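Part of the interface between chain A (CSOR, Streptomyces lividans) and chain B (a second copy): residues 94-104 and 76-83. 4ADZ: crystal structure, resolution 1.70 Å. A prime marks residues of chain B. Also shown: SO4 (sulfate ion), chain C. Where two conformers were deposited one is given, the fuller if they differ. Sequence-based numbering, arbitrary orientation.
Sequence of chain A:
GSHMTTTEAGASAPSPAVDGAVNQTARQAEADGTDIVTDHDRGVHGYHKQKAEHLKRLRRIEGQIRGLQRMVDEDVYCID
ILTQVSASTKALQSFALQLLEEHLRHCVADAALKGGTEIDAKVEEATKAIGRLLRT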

# COMPACT_ATOMS: atom_id res chain seq x y z
N SER A 94 3.10 2.09 11.13
CA SER A 94 4.25 1.93 11.96
C SER A 94 3.82 1.29 13.27
O SER A 94 4.53 0.45 13.78
CB SER A 94 4.96 3.26 12.26
OG SER A 94 5.98 3.10 13.26
N PHE A 95 2.70 1.75 13.82
CA PHE A 95 2.06 1.17 15.05
C PHE A 95 1.76 -0.34 14.81
O PHE A 95 2.13 -1.21 15.65
CB PHE A 95 0.77 1.94 15.40
CG PHE A 95 -0.07 1.30 16.49
CD1 PHE A 95 0.27 1.43 17.83
CD2 PHE A 95 -1.20 0.61 16.18
CE1 PHE A 95 -0.52 0.83 18.83
CE2 PHE A 95 -2.01 0.03 17.17
CZ PHE A 95 -1.66 0.14 18.49
N ALA A 96 1.19 -0.66 13.67
CA ALA A 96 0.81 -2.05 13.33
C ALA A 96 2.08 -2.93 13.30
O ALA A 96 2.11 -4.04 13.86
CB ALA A 96 0.07 -2.11 12.00
N LEU A 97 3.14 -2.42 12.71
CA LEU A 97 4.39 -3.19 12.60
C LEU A 97 5.02 -3.45 13.93
O LEU A 97 5.57 -4.53 14.17
CB LEU A 97 5.38 -2.50 11.68
CG LEU A 97 5.08 -2.50 10.20
CD1 LEU A 97 5.91 -1.42 9.47
CD2 LEU A 97 5.37 -3.88 9.64
N GLN A 98 4.94 -2.48 14.83
CA GLN A 98 5.45 -2.65 16.18
C GLN A 98 4.67 -3.74 16.93
O GLN A 98 5.27 -4.60 17.61
CB GLN A 98 5.36 -1.35 16.95
CG GLN A 98 6.49 -0.39 16.59
N LEU A 99 3.36 -3.71 16.78
CA LEU A 99 2.53 -4.79 17.42
C LEU A 99 2.83 -6.16 16.78
O LEU A 99 2.95 -7.17 17.49
CB LEU A 99 1.05 -4.49 17.33
CG LEU A 99 0.37 -3.70 18.44
CD1 LEU A 99 1.09 -2.37 18.54
CD2 LEU A 99 -1.10 -3.58 18.03
N LEU A 100 3.05 -6.20 15.48
CA LEU A 100 3.35 -7.47 14.82
C LEU A 100 4.70 -8.02 15.28
O LEU A 100 4.84 -9.20 15.58
CB LEU A 100 3.38 -7.27 13.34
CG LEU A 100 3.65 -8.50 12.54
CD1 LEU A 100 2.44 -9.44 12.79
CD2 LEU A 100 3.84 -8.15 11.08
N GLU A 101 5.71 -7.17 15.31
CA GLU A 101 7.01 -7.58 15.78
C GLU A 101 6.93 -8.15 17.22
O GLU A 101 7.45 -9.24 17.48
CB GLU A 101 8.00 -6.39 15.75
CG GLU A 101 9.37 -6.84 16.22
CD GLU A 101 10.50 -5.93 15.84
OE1 GLU A 101 10.20 -4.79 15.46
OE2 GLU A 101 11.69 -6.38 15.96
N GLU A 102 6.26 -7.45 18.12
CA GLU A 102 6.10 -7.89 19.49
C GLU A 102 5.39 -9.27 19.54
O GLU A 102 5.82 -10.20 20.25
CB GLU A 102 5.31 -6.83 20.30
CG GLU A 102 5.01 -7.27 21.73
CD GLU A 102 4.24 -6.21 22.56
OE1 GLU A 102 3.84 -5.15 22.01
OE2 GLU A 102 4.04 -6.47 23.77
N HIS A 103 4.35 -9.43 18.73
CA HIS A 103 3.65 -10.71 18.63
C HIS A 103 4.52 -11.83 18.14
O HIS A 103 4.52 -12.94 18.73
CB HIS A 103 2.50 -10.57 17.68
CG HIS A 103 1.69 -11.82 17.51
ND1 HIS A 103 1.15 -12.49 18.57
CD2 HIS A 103 1.26 -12.46 16.36
CE1 HIS A 103 0.40 -13.52 18.09
NE2 HIS A 103 0.52 -13.53 16.75
N LEU A 104 5.30 -11.57 17.09
CA LEU A 104 6.22 -12.58 16.58
C LEU A 104 7.33 -12.97 17.57
O LEU A 104 7.67 -14.16 17.68
CB LEU A 104 6.82 -12.16 15.22
CG LEU A 104 5.77 -12.11 14.09
CD1 LEU A 104 6.33 -11.41 12.82
CD2 LEU A 104 5.16 -13.48 13.73
N VAL B 76 -6.23 -6.33 24.65
CA VAL B 76 -6.89 -7.09 23.59
C VAL B 76 -5.84 -7.78 22.72
O VAL B 76 -4.73 -7.25 22.46
CB VAL B 76 -7.89 -6.22 22.78
CG1 VAL B 76 -8.36 -6.88 21.46
CG2 VAL B 76 -9.11 -5.82 23.64
N TYR B 77 -6.15 -9.00 22.28
CA TYR B 77 -5.22 -9.77 21.47
C TYR B 77 -4.73 -8.94 20.26
O TYR B 77 -5.49 -8.28 19.56
CB TYR B 77 -5.91 -11.02 20.98
CG TYR B 77 -5.07 -11.98 20.17
CD1 TYR B 77 -3.90 -12.52 20.68
CD2 TYR B 77 -5.52 -12.43 18.94
CE1 TYR B 77 -3.15 -13.45 19.98
CE2 TYR B 77 -4.78 -13.36 18.22
CZ TYR B 77 -3.59 -13.83 18.73
OH TYR B 77 -2.85 -14.75 18.05
N CYS B 78 -3.44 -9.01 20.06
CA CYS B 78 -2.85 -8.12 19.06
C CYS B 78 -3.39 -8.25 17.65
O CYS B 78 -3.51 -7.24 16.97
CB CYS B 78 -1.38 -8.23 19.09
SG CYS B 78 -0.92 -9.89 18.62
N ILE B 79 -3.77 -9.44 17.19
CA ILE B 79 -4.35 -9.59 15.87
C ILE B 79 -5.69 -8.83 15.70
O ILE B 79 -5.92 -8.27 14.67
CB ILE B 79 -4.48 -11.08 15.43
CG1 ILE B 79 -3.10 -11.75 15.51
CG2 ILE B 79 -5.13 -11.21 14.05
CD1 ILE B 79 -2.05 -11.26 14.51
N ASP B 80 -6.54 -8.84 16.72
CA ASP B 80 -7.80 -8.15 16.71
C ASP B 80 -7.49 -6.64 16.60
O ASP B 80 -8.18 -5.94 15.87
CB ASP B 80 -8.56 -8.50 17.99
CG ASP B 80 -9.99 -8.11 17.96
OD1 ASP B 80 -10.63 -8.17 16.90
OD2 ASP B 80 -10.54 -7.77 19.06
N ILE B 81 -6.43 -6.19 17.28
CA ILE B 81 -6.04 -4.78 17.14
C ILE B 81 -5.59 -4.46 15.72
O ILE B 81 -5.97 -3.41 15.14
CB ILE B 81 -4.97 -4.37 18.17
CG1 ILE B 81 -5.51 -4.56 19.61
CG2 ILE B 81 -4.58 -2.89 17.97
CD1 ILE B 81 -4.50 -4.33 20.75
N LEU B 82 -4.75 -5.32 15.15
CA LEU B 82 -4.32 -5.16 13.75
C LEU B 82 -5.47 -5.10 12.79
O LEU B 82 -5.51 -4.24 11.90
CB LEU B 82 -3.33 -6.23 13.34
CG LEU B 82 -2.00 -6.26 14.05
CD1 LEU B 82 -1.10 -7.43 13.55
CD2 LEU B 82 -1.27 -4.95 13.90
N THR B 83 -6.49 -5.93 12.98
CA THR B 83 -7.66 -5.85 12.15
C THR B 83 -8.33 -4.45 12.16
O THR B 83 -8.74 -3.91 11.12
CB THR B 83 -8.68 -6.95 12.53
OG1 THR B 83 -8.04 -8.20 12.33
CG2 THR B 83 -9.99 -6.88 11.68
S SO4 C . 0.71 -12.70 22.08
O1 SO4 C . 0.66 -14.09 21.47
O2 SO4 C . 1.36 -11.83 21.09
O3 SO4 C . 1.60 -12.68 23.29
O4 SO4 C . -0.70 -12.43 22.53

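Two helices that pack side by side can be held together almost entirely by the fit of their side chains, and this contact between two copies of CSOR is a compact example. The helix of residues 94-104 runs nearly antiparallel to helix 78-83 of the partner, at 161°, with the axes 10.0 Å apart at their closest. No hydrogen bond crosses between the two stretches; within helix 94-104 the backbone NH groups from Gln98 onward are bonded to carbonyls four residues back.

Apolar packing dominates one part of the contact. Leu82′ gives up the most surface: its CA-to-CB bond points sideways, yet the end of its side chain reaches the other helix. There Leu82′ CD2 lies 3.7 Å from Ala96 CB and 4.2 Å from Leu99 CB, while Leu82′ CD1 lies 4.1 Å from Leu100 CD1. Ala96 and Leu82′ have their CA atoms 6.0 Å apart, the nearest CA pair of the register. The CA-to-CB bond of Leu99 points toward the partner, and Leu99 CD2 meets Ile81′ CG2 at 3.5 Å. Ile81′ CG2 also sits at the edge of the Phe95 ring, 4.0 Å from Phe95 CE2, so Ile81′ bridges two residues one helical turn apart.

A turn beyond Leu99, the chemistry changes to sulfur and aromatic rings. Cys78′ SG lies over one face of His103, 3.6 Å from the ring centroid and 29° off the normal, and 3.3 Å from His103 ND1. The rings of His103 and Tyr77′ are almost perpendicular, at 88°, but meet obliquely, with CE1 of His103 3.5 Å from Tyr77′ OH.

A polar interaction at this end is with an ion. His103 ND1 donates a nearly linear hydrogen bond to sulfate O2 at 2.6 Å, near the ring plane, while the sulfur lies over one face. The sulfate, probably from the crystallisation liquor, also approaches Tyr77′, whose CE1 is 3.7 Å from sulfate O4.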